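Local atomic coordinates of DUF5618 domain-containing protein (Dyadobacter fermentans, PDB entry 3MFN), a protein that is of unknown function and folds as a compact, mainly helical DUF5618 domain that pairs with a second copy of itself. Residues Thr72-Ser75 with Gly76-Ala80; Arg40-Asn43 with Asn44-Ile48; Ser115-Gln119 with Leu120-Met124; Phe79-Asp82 with His83-Lys87; Val135-Gly138 with Phe139-Ala142. One frame throughout, in Å; residues are numbered along the deposited sequence. Where two conformers were deposited one is given.

In the fold
All five contacts are local, joining successive turns of helices in one bundle. Contacts 1 and 4 follow each other along helix 63-85, share Phe79 and Ala80, and have centres about 10 Å apart. Around contact 1 the other helices gather: Ala73 meets Leu42 and Ala45 of contact 2, Leu120 of contact 3 and Phe139 of contact 5. Contacts 3 and 5, with centres about 9 Å apart, lie on consecutive helices and both reach the second subunit. Contact 4, running off its helix end, lies about 20 Å from contact 5, centre to centre. An acetate ion, probably from the crystallisation liquor, approaches the side chains of Tyr74 and Tyr117 to about 2 Å and 4 Å, nearest atoms.

Contact 1: Thr72-Ser75 with Gly76-Ala80; sequences TAYS and GVLFA
Leu78 lies over one face of the Tyr74 ring, one turn further along helix 63-85, and makes the tight part of this contact. Its CG stands 4.1 Å from the centroid of the Tyr74 ring, 20° off the ring normal, a CH-pi contact displaced toward the rim. The two methyls divide the ring between them: Leu78 CD1 comes to 3.5 Å from Tyr74 CE2, while Leu78 CD2 approaches the phenol end, 3.7 Å from Tyr74 OH. With CG set anti to the backbone N (chi1 -174°), Tyr74 holds its ring beside the turn on which Leu78 sits. Leu78 N also hydrogen-bonds Tyr74 O at 3.0 Å. Away from the ring the contact is looser and largely backbone. Phe79 N bonds Ser75 O at 2.8 Å, whereas Ser75 OG turns back to the carbonyl of His71; Thr72 OG1 likewise bonds to the O of Met68. The phenyl group of Phe79 leads away from the turn, toward Glu37. Among the neighbouring helices, Ala73 meets helices 34-52, 107-126 and 132-153, Val77 packs on Ala142 and Ile145, and the Tyr74 ring meets Phe113, Val116, Tyr117 and His121 of helix 107-126.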
loop_
_atom_site.group_PDB
_atom_site.type_symbol
_atom_site.label_atom_id
_atom_site.label_comp_id
_atom_site.label_asym_id
_atom_site.label_seq_id
_atom_site.Cartn_x
_atom_site.Cartn_y
_atom_site.Cartn_z
ATOM N N THR A 72 2.085 11.953 -10.193
ATOM C CA THR A 72 2.498 11.890 -11.564
ATOM C C THR A 72 2.275 10.475 -12.165
ATOM O O THR A 72 1.676 10.334 -13.298
ATOM C CB THR A 72 3.974 12.316 -11.699
ATOM O OG1 THR A 72 4.110 13.618 -11.186
ATOM C CG2 THR A 72 4.449 12.353 -13.172
ATOM N N ALA A 73 2.742 9.446 -11.456
ATOM C CA ALA A 73 2.504 8.059 -11.912
ATOM C C ALA A 73 1.018 7.737 -12.056
ATOM O O ALA A 73 0.600 7.215 -13.075
ATOM C CB ALA A 73 3.174 7.037 -10.977
ATOM N N TYR A 74 0.220 8.046 -11.046
ATOM C CA TYR A 74 -1.194 7.866 -11.085
ATOM C C TYR A 74 -1.871 8.655 -12.219
ATOM O O TYR A 74 -2.722 8.080 -12.924
ATOM C CB TYR A 74 -1.836 8.243 -9.771
ATOM C CG TYR A 74 -3.331 7.936 -9.709
ATOM C CD1 TYR A 74 -3.778 6.628 -9.757
ATOM C CD2 TYR A 74 -4.281 8.956 -9.583
ATOM C CE1 TYR A 74 -5.113 6.341 -9.685
ATOM C CE2 TYR A 74 -5.622 8.673 -9.470
ATOM C CZ TYR A 74 -6.022 7.363 -9.544
ATOM O OH TYR A 74 -7.323 7.070 -9.500
ATOM N N SER A 75 -1.469 9.904 -12.446
ATOM C CA SER A 75 -2.017 10.740 -13.524
ATOM C C SER A 75 -1.667 10.103 -14.885
ATOM O O SER A 75 -2.444 10.181 -15.844
ATOM C CB SER A 75 -1.442 12.165 -13.420
ATOM O OG SER A 75 -1.885 12.766 -12.204
ATOM N N GLY A 76 -0.515 9.445 -14.955
ATOM C CA GLY A 76 -0.151 8.685 -16.158
ATOM C C GLY A 76 -1.150 7.610 -16.496
ATOM O O GLY A 76 -1.632 7.494 -17.631
ATOM N N VAL A 77 -1.460 6.781 -15.495
ATOM C CA VAL A 77 -2.434 5.742 -15.633
ATOM C C VAL A 77 -3.781 6.339 -16.061
ATOM O O VAL A 77 -4.432 5.826 -17.005
ATOM C CB VAL A 77 -2.590 4.928 -14.318
ATOM C CG1 VAL A 77 -3.751 3.857 -14.447
ATOM C CG2 VAL A 77 -1.295 4.344 -13.918
ATOM N N LEU A 78 -4.259 7.348 -15.348
ATOM C CA LEU A 78 -5.506 8.021 -15.753
ATOM C C LEU A 78 -5.482 8.552 -17.186
ATOM O O LEU A 78 -6.456 8.437 -17.907
ATOM C CB LEU A 78 -5.898 9.140 -14.773
ATOM C CG LEU A 78 -6.147 8.731 -13.312
ATOM C CD1 LEU A 78 -6.877 9.813 -12.517
ATOM C CD2 LEU A 78 -6.915 7.329 -13.156
ATOM N N PHE A 79 -4.338 9.088 -17.625
ATOM C CA PHE A 79 -4.193 9.573 -18.974
ATOM C C PHE A 79 -4.466 8.468 -20.026
ATOM O O PHE A 79 -5.293 8.649 -20.948
ATOM C CB PHE A 79 -2.814 10.209 -19.134
ATOM C CG PHE A 79 -2.682 11.048 -20.373
ATOM C CD1 PHE A 79 -2.417 10.459 -21.598
ATOM C CD2 PHE A 79 -2.834 12.424 -20.308
ATOM C CE1 PHE A 79 -2.313 11.242 -22.754
ATOM C CE2 PHE A 79 -2.716 13.225 -21.443
ATOM C CZ PHE A 79 -2.480 12.627 -22.685
ATOM N N ALA A 80 -3.851 7.298 -19.854
ATOM C CA ALA A 80 -4.152 6.156 -20.704
ATOM C C ALA A 80 -5.633 5.808 -20.608
ATOM O O ALA A 80 -6.274 5.665 -21.632
ATOM C CB ALA A 80 -3.265 4.919 -20.356
#

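Contact 2: Arg40-Asn43 with Asn44-Ile48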
loop_
_atom_site.group_PDB
_atom_site.type_symbol
_atom_site.label_atom_id
_atom_site.label_comp_id
_atom_site.label_asym_id
_atom_site.label_seq_id
_atom_site.Cartn_x
_atom_site.Cartn_y
_atom_site.Cartn_z
ATOM N N ARG A 40 5.523 8.265 -20.293
ATOM C CA ARG A 40 6.360 9.389 -19.939
ATOM C C ARG A 40 6.070 9.844 -18.502
ATOM O O ARG A 40 6.988 10.163 -17.779
ATOM C CB ARG A 40 6.246 10.519 -20.957
ATOM C CG ARG A 40 6.805 10.146 -22.368
ATOM C CD ARG A 40 8.213 9.544 -22.290
ATOM N NE ARG A 40 9.145 10.430 -21.577
ATOM C CZ ARG A 40 10.052 11.215 -22.153
ATOM N NH1 ARG A 40 10.806 11.992 -21.382
ATOM N NH2 ARG A 40 10.206 11.234 -23.483
ATOM N N TYR A 41 4.804 9.834 -18.089
ATOM C CA TYR A 41 4.426 10.209 -16.716
ATOM C C TYR A 41 5.034 9.197 -15.739
ATOM O O TYR A 41 5.600 9.568 -14.701
ATOM C CB TYR A 41 2.907 10.232 -16.514
ATOM C CG TYR A 41 2.136 11.444 -16.958
ATOM C CD1 TYR A 41 1.473 12.224 -16.043
ATOM C CD2 TYR A 41 1.988 11.774 -18.307
ATOM C CE1 TYR A 41 0.721 13.303 -16.410
ATOM C CE2 TYR A 41 1.193 12.920 -18.722
ATOM C CZ TYR A 41 0.576 13.666 -17.740
ATOM O OH TYR A 41 -0.219 14.747 -17.990
ATOM N N LEU A 42 4.877 7.919 -16.046
ATOM C CA LEU A 42 5.409 6.869 -15.171
ATOM C C LEU A 42 6.905 6.945 -14.999
ATOM O O LEU A 42 7.409 6.855 -13.876
ATOM C CB LEU A 42 4.992 5.491 -15.668
ATOM C CG LEU A 42 5.213 4.276 -14.781
ATOM C CD1 LEU A 42 4.627 4.437 -13.351
ATOM C CD2 LEU A 42 4.607 3.003 -15.477
ATOM N N ASN A 43 7.628 7.109 -16.097
ATOM C CA ASN A 43 9.075 7.213 -16.027
ATOM C C ASN A 43 9.556 8.481 -15.420
ATOM O O ASN A 43 10.588 8.487 -14.680
ATOM C CB ASN A 43 9.697 6.981 -17.411
ATOM C CG ASN A 43 9.528 5.505 -17.847
ATOM O OD1 ASN A 43 9.678 4.596 -17.003
ATOM N ND2 ASN A 43 9.192 5.270 -19.110
ATOM N N ASN A 44 8.818 9.565 -15.651
ATOM C CA ASN A 44 9.135 10.801 -14.930
ATOM C C ASN A 44 9.033 10.560 -13.453
ATOM O O ASN A 44 9.877 10.989 -12.709
ATOM C CB ASN A 44 8.195 11.967 -15.296
ATOM C CG ASN A 44 8.555 12.654 -16.597
ATOM O OD1 ASN A 44 7.938 13.652 -16.925
ATOM N ND2 ASN A 44 9.532 12.160 -17.322
ATOM N N ALA A 45 7.954 9.899 -13.029
ATOM C CA ALA A 45 7.747 9.552 -11.641
ATOM C C ALA A 45 8.904 8.729 -11.055
ATOM O O ALA A 45 9.361 8.977 -9.938
ATOM C CB ALA A 45 6.400 8.803 -11.428
ATOM N N LYS A 46 9.393 7.745 -11.796
ATOM C CA LYS A 46 10.551 6.958 -11.311
ATOM C C LYS A 46 11.792 7.847 -11.218
ATOM O O LYS A 46 12.581 7.736 -10.264
ATOM C CB LYS A 46 10.798 5.796 -12.259
ATOM C CG LYS A 46 9.669 4.761 -12.237
ATOM C CD LYS A 46 9.949 3.644 -13.258
ATOM C CE LYS A 46 8.906 2.495 -13.098
ATOM N NZ LYS A 46 8.969 1.541 -14.273
ATOM N N ASP A 47 11.961 8.765 -12.175
ATOM C CA ASP A 47 13.132 9.641 -12.141
ATOM C C ASP A 47 13.095 10.569 -10.945
ATOM O O ASP A 47 14.139 10.857 -10.345
ATOM C CB ASP A 47 13.281 10.476 -13.404
ATOM C CG ASP A 47 13.708 9.652 -14.623
ATOM O OD1 ASP A 47 14.258 8.542 -14.471
ATOM O OD2 ASP A 47 13.561 10.183 -15.741
ATOM N N ILE A 48 11.913 11.078 -10.628
ATOM C CA ILE A 48 11.776 11.959 -9.482
ATOM C C ILE A 48 12.186 11.191 -8.211
ATOM O O ILE A 48 12.881 11.713 -7.345
ATOM C CB ILE A 48 10.254 12.469 -9.342
ATOM C CG1 ILE A 48 9.872 13.454 -10.459
ATOM C CG2 ILE A 48 10.011 13.115 -7.903
ATOM C CD1 ILE A 48 8.368 13.630 -10.540
#
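Asn43 and Lys46 project side by side from helix 34-52, their side chains pointing the same way. The amide oxygen of Asn43 rests against the aliphatic chain, OD1 lying 3.9 Å from Lys46 CD, while Lys46 NZ stays 4.2 Å from that same OD1, beyond bonding range. Lys46 is extended past CG (chi2 178°), which carries the chain outward and back toward Asn43; Lys46 CG passes 3.5 Å from the O of Leu42, the carbonyl that accepts the amide of Lys46, N to O 3.0 Å. Asn44, the third main participant, folds back over the preceding turn in the conformer described. Its CG is anti to its own carbonyl carbon (chi1 -80°), bringing the carboxamide carbon, Asn44 CG, to 3.2 Å from the O of Arg40. In this conformer Asn44 ND2 is near that oxygen too but badly aimed for a bond, and Arg40 O is instead held by the amide N of Asn44 at 2.9 Å. Leu42 and Ala45 face inward, onto Ala73 of helix 63-85, and Leu42 also meets Phe139. The chemistry is therefore that of an amphipathic helix: main-chain hydrogen bonds secure the turn, and its amide and charged groups lie alongside one another without a direct side-chain bond across it, Asp47 forming its salt bridge further along with Arg50.

Contact 3: Ser115-Gln119 with Leu120-Met124; sequences SVYEQ and LHLVM
The carbonyl oxygen of Tyr117 is gripped by two successive amides: Leu122 N at 3.0 Å, nearly along the C=O axis, and His121 N at 3.1 Å in a weak, bent bond. Glu118 O likewise takes Val123 N at 2.9 Å, together with a weak bond from the amide of Leu122. These bonds to the fifth residue along, repeated from Gln119 O to Met124 N, mark a pi-type widening within helix 107-126, entered from the ordinary turn in which Leu120 N reaches Val116 O. At the wide turn both His121 and Leu122 meet the Tyr117 ring. Leu122 CG lies over one face, displaced toward the rim, with Leu122 CD1 3.5 Å from Tyr117 CE2; the same methyl touches the Glu118 carboxylate. The imidazole of His121 stands alongside, CD2 3.4 Å from Tyr117 CE1. Tyr117 and His121 both hold CG anti to the backbone N (chi1 168° and 177°), which points the rings the same way; their planes differ by 21° but are slid apart, with little overlap. Val116 CG1 and Leu120 CD2 meet at 3.6 Å beside Tyr74 and Ala73 of helix 63-85, while Leu120 also packs on Phe139 and Ala142 of helix 132-153. On the dimer side, the bent chain of Gln119 lies beside Val123, and its amide hydrogen-bonds Gln119 of the second subunit, while Ser115 OG bonds Asp131 of that subunit.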
loop_
_atom_site.group_PDB
_atom_site.type_symbol
_atom_site.label_atom_id
_atom_site.label_comp_id
_atom_site.label_asym_id
_atom_site.label_seq_id
_atom_site.Cartn_x
_atom_site.Cartn_y
_atom_site.Cartn_z
ATOM N N SER A 115 -5.526 -1.393 -6.774
ATOM C CA SER A 115 -4.249 -1.453 -6.133
ATOM C C SER A 115 -3.392 -0.259 -6.547
ATOM O O SER A 115 -2.789 0.373 -5.687
ATOM C CB SER A 115 -3.571 -2.787 -6.451
ATOM O OG SER A 115 -2.533 -3.056 -5.554
ATOM N N VAL A 116 -3.345 0.055 -7.854
ATOM C CA VAL A 116 -2.742 1.321 -8.284
ATOM C C VAL A 116 -3.263 2.552 -7.547
ATOM O O VAL A 116 -2.474 3.396 -7.063
ATOM C CB VAL A 116 -2.933 1.495 -9.763
ATOM C CG1 VAL A 116 -2.552 2.908 -10.206
ATOM C CG2 VAL A 116 -2.145 0.454 -10.519
ATOM N N TYR A 117 -4.591 2.659 -7.445
ATOM C CA TYR A 117 -5.242 3.717 -6.711
ATOM C C TYR A 117 -4.804 3.754 -5.262
ATOM O O TYR A 117 -4.364 4.807 -4.765
ATOM C CB TYR A 117 -6.738 3.595 -6.850
ATOM C CG TYR A 117 -7.553 4.469 -5.919
ATOM C CD1 TYR A 117 -7.825 5.798 -6.212
ATOM C CD2 TYR A 117 -8.110 3.941 -4.790
ATOM C CE1 TYR A 117 -8.601 6.564 -5.338
ATOM C CE2 TYR A 117 -8.847 4.690 -3.933
ATOM C CZ TYR A 117 -9.099 5.969 -4.206
ATOM O OH TYR A 117 -9.838 6.624 -3.295
ATOM N N GLU A 118 -4.783 2.586 -4.617
ATOM C CA GLU A 118 -4.351 2.499 -3.230
ATOM C C GLU A 118 -2.897 2.935 -3.076
ATOM O O GLU A 118 -2.604 3.764 -2.225
ATOM C CB GLU A 118 -4.509 1.092 -2.654
ATOM C CG GLU A 118 -5.980 0.654 -2.537
ATOM C CD GLU A 118 -6.730 1.359 -1.482
ATOM O OE1 GLU A 118 -6.162 1.747 -0.449
ATOM O OE2 GLU A 118 -7.947 1.470 -1.642
ATOM N N GLN A 119 -2.026 2.367 -3.891
ATOM C CA GLN A 119 -0.612 2.544 -3.701
ATOM C C GLN A 119 -0.077 3.856 -4.205
ATOM O O GLN A 119 0.821 4.445 -3.573
ATOM C CB GLN A 119 0.176 1.389 -4.339
ATOM C CG GLN A 119 -0.037 -0.042 -3.698
ATOM C CD GLN A 119 0.023 -0.046 -2.217
ATOM O OE1 GLN A 119 0.827 0.665 -1.636
ATOM N NE2 GLN A 119 -0.889 -0.804 -1.563
ATOM N N LEU A 120 -0.539 4.279 -5.385
ATOM C CA LEU A 120 0.022 5.486 -5.989
ATOM C C LEU A 120 -0.747 6.725 -5.610
ATOM O O LEU A 120 -0.152 7.774 -5.313
ATOM C CB LEU A 120 0.130 5.363 -7.493
ATOM C CG LEU A 120 1.224 4.588 -8.237
ATOM C CD1 LEU A 120 1.862 3.397 -7.529
ATOM C CD2 LEU A 120 0.775 4.230 -9.661
ATOM N N HIS A 121 -2.072 6.647 -5.621
ATOM C CA HIS A 121 -2.884 7.793 -5.296
ATOM C C HIS A 121 -3.004 8.028 -3.774
ATOM O O HIS A 121 -2.849 9.152 -3.301
ATOM C CB HIS A 121 -4.277 7.701 -5.932
ATOM C CG HIS A 121 -5.168 8.841 -5.556
ATOM N ND1 HIS A 121 -4.937 10.142 -6.000
ATOM C CD2 HIS A 121 -6.249 8.909 -4.719
ATOM C CE1 HIS A 121 -5.862 10.946 -5.474
ATOM N NE2 HIS A 121 -6.647 10.232 -4.667
ATOM N N LEU A 122 -3.307 6.992 -2.984
ATOM C CA LEU A 122 -3.508 7.209 -1.535
ATOM C C LEU A 122 -2.211 7.175 -0.746
ATOM O O LEU A 122 -1.857 8.183 -0.082
ATOM C CB LEU A 122 -4.515 6.239 -0.948
ATOM C CG LEU A 122 -5.954 6.349 -1.537
ATOM C CD1 LEU A 122 -6.939 5.166 -1.050
ATOM C CD2 LEU A 122 -6.626 7.801 -1.318
ATOM N N VAL A 123 -1.495 6.054 -0.803
ATOM C CA VAL A 123 -0.301 5.910 0.024
ATOM C C VAL A 123 0.845 6.902 -0.345
ATOM O O VAL A 123 1.459 7.546 0.546
ATOM C CB VAL A 123 0.211 4.427 -0.005
ATOM C CG1 VAL A 123 1.547 4.306 0.736
ATOM C CG2 VAL A 123 -0.909 3.439 0.602
HETATM N N MSE A 124 1.155 6.974 -1.624
HETATM C CA MSE A 124 2.233 7.885 -2.106
HETATM C C MSE A 124 1.654 9.276 -2.291
HETATM O O MSE A 124 2.033 10.196 -1.598
HETATM C CB MSE A 124 2.781 7.399 -3.454
HETATM C CG MSE A 124 3.557 6.137 -3.338
HETATM SE SE MSE A 124 4.147 5.572 -5.074
HETATM C CE MSE A 124 5.611 6.809 -5.216
#

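Contact 4: Phe79-Asp82 with His83-Lys87; sequences FALD and HYFGK
Residues 79-85 form the last turns of helix 63-85; Gly86 and Lys87 lie beyond it. Regular bonds run from His83 N to Phe79 O, from Tyr84 N to Ala80 O, and from Phe85 N to Leu81 O, the last at 2.9 Å. One step on, Gly86 N still reaches Asp82 O at 2.9 Å, but weakly, with an N-H...O angle of 129°. Gly86 itself has a positive phi of 74°. Among the side chains, Leu81 and Phe85 lie side by side and point the same way, Leu81 CD2 being 4.0 Å from Phe85 CE2. The phenyl group, its CG anti to the carbonyl carbon (chi1 -72°), folds back so that Phe85 CD2 comes to 3.5 Å from Leu81 O. Tyr84 CD2 lies over one face of this ring, 3.7 Å above its plane and toward the rim. Phe85 continues onto Trp97, Asn101 and Leu102 of helix 95-103, whereas Tyr84 turns to helix 132-153 and its OH bonds Gln105 and Arg152. Asp82 OD1 forms a salt bridge with Lys93 and a hydrogen bond with Tyr98, and Lys93 NZ also hydrogen-bonds Gly86 O. The arrangement is that of a helix C-terminus ended by a glycine of positive phi, from which the chain turns toward helix 95-103.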
loop_
_atom_site.group_PDB
_atom_site.type_symbol
_atom_site.label_atom_id
_atom_site.label_comp_id
_atom_site.label_asym_id
_atom_site.label_seq_id
_atom_site.Cartn_x
_atom_site.Cartn_y
_atom_site.Cartn_z
ATOM N N PHE A 79 -4.338 9.088 -17.625
ATOM C CA PHE A 79 -4.193 9.573 -18.974
ATOM C C PHE A 79 -4.466 8.468 -20.026
ATOM O O PHE A 79 -5.293 8.649 -20.948
ATOM C CB PHE A 79 -2.814 10.209 -19.134
ATOM C CG PHE A 79 -2.682 11.048 -20.373
ATOM C CD1 PHE A 79 -2.417 10.459 -21.598
ATOM C CD2 PHE A 79 -2.834 12.424 -20.308
ATOM C CE1 PHE A 79 -2.313 11.242 -22.754
ATOM C CE2 PHE A 79 -2.716 13.225 -21.443
ATOM C CZ PHE A 79 -2.480 12.627 -22.685
ATOM N N ALA A 80 -3.851 7.298 -19.854
ATOM C CA ALA A 80 -4.152 6.156 -20.704
ATOM C C ALA A 80 -5.633 5.808 -20.608
ATOM O O ALA A 80 -6.274 5.665 -21.632
ATOM C CB ALA A 80 -3.265 4.919 -20.356
ATOM N N LEU A 81 -6.181 5.708 -19.390
ATOM C CA LEU A 81 -7.599 5.378 -19.226
ATOM C C LEU A 81 -8.566 6.389 -19.852
ATOM O O LEU A 81 -9.564 5.994 -20.472
ATOM C CB LEU A 81 -7.962 5.096 -17.759
ATOM C CG LEU A 81 -7.245 3.872 -17.112
ATOM C CD1 LEU A 81 -7.547 3.739 -15.639
ATOM C CD2 LEU A 81 -7.602 2.550 -17.827
ATOM N N ASP A 82 -8.269 7.673 -19.718
ATOM C CA ASP A 82 -9.131 8.732 -20.233
ATOM C C ASP A 82 -9.175 8.661 -21.736
ATOM O O ASP A 82 -10.222 8.929 -22.354
ATOM C CB ASP A 82 -8.610 10.113 -19.830
ATOM C CG ASP A 82 -8.875 10.418 -18.375
ATOM O OD1 ASP A 82 -9.773 9.779 -17.833
ATOM O OD2 ASP A 82 -8.189 11.273 -17.769
ATOM N N HIS A 83 -8.034 8.313 -22.325
ATOM C CA HIS A 83 -7.960 8.205 -23.756
ATOM C C HIS A 83 -8.737 6.994 -24.248
ATOM O O HIS A 83 -9.360 7.067 -25.255
ATOM C CB HIS A 83 -6.529 8.169 -24.320
ATOM C CG HIS A 83 -6.504 8.170 -25.822
ATOM N ND1 HIS A 83 -6.414 9.328 -26.567
ATOM C CD2 HIS A 83 -6.601 7.159 -26.717
ATOM C CE1 HIS A 83 -6.456 9.032 -27.853
ATOM N NE2 HIS A 83 -6.556 7.719 -27.973
ATOM N N TYR A 84 -8.741 5.890 -23.504
ATOM C CA TYR A 84 -9.472 4.689 -23.936
ATOM C C TYR A 84 -11.007 4.804 -23.742
ATOM O O TYR A 84 -11.796 4.404 -24.612
ATOM C CB TYR A 84 -8.937 3.468 -23.183
ATOM C CG TYR A 84 -9.592 2.148 -23.549
ATOM C CD1 TYR A 84 -9.630 1.723 -24.856
ATOM C CD2 TYR A 84 -10.137 1.313 -22.583
ATOM C CE1 TYR A 84 -10.251 0.479 -25.222
ATOM C CE2 TYR A 84 -10.749 0.078 -22.929
ATOM C CZ TYR A 84 -10.800 -0.319 -24.249
ATOM O OH TYR A 84 -11.386 -1.511 -24.602
ATOM N N PHE A 85 -11.423 5.307 -22.575
ATOM C CA PHE A 85 -12.840 5.313 -22.184
ATOM C C PHE A 85 -13.553 6.605 -22.621
ATOM O O PHE A 85 -14.793 6.691 -22.653
ATOM C CB PHE A 85 -12.971 5.144 -20.661
ATOM C CG PHE A 85 -12.640 3.752 -20.156
ATOM C CD1 PHE A 85 -13.252 2.640 -20.680
ATOM C CD2 PHE A 85 -11.773 3.582 -19.115
ATOM C CE1 PHE A 85 -12.968 1.389 -20.195
ATOM C CE2 PHE A 85 -11.502 2.357 -18.629
ATOM C CZ PHE A 85 -12.078 1.255 -19.181
ATOM N N GLY A 86 -12.757 7.608 -22.948
ATOM C CA GLY A 86 -13.269 8.886 -23.382
ATOM C C GLY A 86 -13.838 9.684 -22.224
ATOM O O GLY A 86 -13.218 9.801 -21.141
ATOM N N LYS A 87 -15.038 10.210 -22.437
ATOM C CA LYS A 87 -15.487 11.312 -21.603
ATOM C C LYS A 87 -16.727 10.954 -20.820
ATOM O O LYS A 87 -17.516 10.117 -21.244
ATOM C CB LYS A 87 -15.687 12.556 -22.468
ATOM C CG LYS A 87 -14.344 13.074 -23.062
ATOM C CD LYS A 87 -14.151 14.593 -22.897
ATOM C CE LYS A 87 -12.666 15.019 -23.083
ATOM N NZ LYS A 87 -11.886 15.266 -21.833
#

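Contact 5: Val135-Gly138 with Phe139-Ala142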
loop_
_atom_site.group_PDB
_atom_site.type_symbol
_atom_site.label_atom_id
_atom_site.label_comp_id
_atom_site.label_asym_id
_atom_site.label_seq_id
_atom_site.Cartn_x
_atom_site.Cartn_y
_atom_site.Cartn_z
ATOM N N VAL A 135 6.477 0.476 -3.565
ATOM C CA VAL A 135 6.391 1.417 -4.701
ATOM C C VAL A 135 6.650 0.709 -6.037
ATOM O O VAL A 135 5.882 0.859 -6.999
ATOM C CB VAL A 135 7.374 2.615 -4.524
ATOM C CG1 VAL A 135 7.470 3.474 -5.854
ATOM C CG2 VAL A 135 6.981 3.537 -3.273
ATOM N N LYS A 136 7.694 -0.122 -6.072
ATOM C CA LYS A 136 7.987 -0.919 -7.263
ATOM C C LYS A 136 6.820 -1.747 -7.719
ATOM O O LYS A 136 6.495 -1.788 -8.888
ATOM C CB LYS A 136 9.199 -1.848 -7.054
ATOM C CG LYS A 136 10.447 -1.300 -7.602
ATOM C CD LYS A 136 11.694 -2.189 -7.299
ATOM C CE LYS A 136 12.614 -1.571 -6.242
ATOM N NZ LYS A 136 13.114 -0.249 -6.680
ATOM N N LEU A 137 6.176 -2.447 -6.807
ATOM C CA LEU A 137 4.992 -3.211 -7.186
ATOM C C LEU A 137 3.889 -2.286 -7.689
ATOM O O LEU A 137 3.159 -2.587 -8.636
ATOM C CB LEU A 137 4.463 -4.023 -6.001
ATOM C CG LEU A 137 5.365 -5.046 -5.319
ATOM C CD1 LEU A 137 4.604 -5.743 -4.134
ATOM C CD2 LEU A 137 5.916 -6.113 -6.265
ATOM N N GLY A 138 3.721 -1.159 -7.040
ATOM C CA GLY A 138 2.691 -0.218 -7.472
ATOM C C GLY A 138 2.918 0.205 -8.921
ATOM O O GLY A 138 1.970 0.258 -9.748
ATOM N N PHE A 139 4.174 0.540 -9.218
ATOM C CA PHE A 139 4.580 0.872 -10.582
ATOM C C PHE A 139 4.435 -0.265 -11.569
ATOM O O PHE A 139 4.044 -0.003 -12.694
ATOM C CB PHE A 139 6.018 1.389 -10.605
ATOM C CG PHE A 139 6.194 2.740 -9.996
ATOM C CD1 PHE A 139 5.126 3.544 -9.675
ATOM C CD2 PHE A 139 7.441 3.235 -9.781
ATOM C CE1 PHE A 139 5.326 4.837 -9.184
ATOM C CE2 PHE A 139 7.631 4.539 -9.290
ATOM C CZ PHE A 139 6.584 5.334 -9.045
ATOM N N GLN A 140 4.685 -1.521 -11.171
ATOM C CA GLN A 140 4.407 -2.670 -12.045
ATOM C C GLN A 140 2.920 -2.756 -12.361
ATOM O O GLN A 140 2.562 -3.034 -13.470
ATOM C CB GLN A 140 4.873 -4.021 -11.441
ATOM C CG GLN A 140 6.430 -4.228 -11.400
ATOM C CD GLN A 140 6.914 -5.142 -10.259
ATOM O OE1 GLN A 140 8.000 -4.936 -9.700
ATOM N NE2 GLN A 140 6.130 -6.146 -9.929
ATOM N N ARG A 141 2.059 -2.514 -11.363
ATOM C CA ARG A 141 0.586 -2.579 -11.561
ATOM C C ARG A 141 0.143 -1.503 -12.565
ATOM O O ARG A 141 -0.659 -1.772 -13.462
ATOM C CB ARG A 141 -0.173 -2.396 -10.262
ATOM C CG ARG A 141 0.184 -3.387 -9.183
ATOM C CD ARG A 141 -0.320 -4.760 -9.446
ATOM N NE ARG A 141 0.083 -5.608 -8.331
ATOM C CZ ARG A 141 1.169 -6.377 -8.327
ATOM N NH1 ARG A 141 2.010 -6.384 -9.359
ATOM N NH2 ARG A 141 1.444 -7.113 -7.271
ATOM N N ALA A 142 0.730 -0.324 -12.442
ATOM C CA ALA A 142 0.509 0.821 -13.334
ATOM C C ALA A 142 0.914 0.477 -14.770
ATOM O O ALA A 142 0.156 0.740 -15.666
ATOM C CB ALA A 142 1.289 2.000 -12.868
#
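One face of the Phe139 ring carries Val135 CG1, which sits 3.8 Å from the ring centroid and 20° off the normal, a CH-pi contact offset toward the rim. Its closest ring atom is Phe139 CE2, at 3.6 Å from Val135 CG1. The methyl is set there by chi1 of Val135 (170°), which puts CG1 anti to the backbone N, so that the two side chains run side by side. The second flat group, the Arg141 guanidinium, has Leu137 O over one face, with Arg141 NH1 4.0 Å from that oxygen. Arg141 CG, placed anti to its carbonyl carbon by chi1, is 3.1 Å from Leu137 O, and the bend at chi2 (-72°) then brings the rest of the chain round beneath the oxygen. This is regular helix, in which Phe139 N bonds Val135 O at 2.8 Å and Ala142 N bonds Gly138 O at 3.0 Å. Helix 132-153 works here as a two-sided element of the bundle. On one side Phe139 reaches Leu42, Lys46 and Leu49 of helix 34-52, Ala73 of helix 63-85 and Leu120 of helix 107-126. Toward the second subunit, Leu137 packs on its own counterpart there. The guanidinium of Arg141 forms salt bridges to Asp131 and Glu133 of that second subunit, through NE and NH2 respectively.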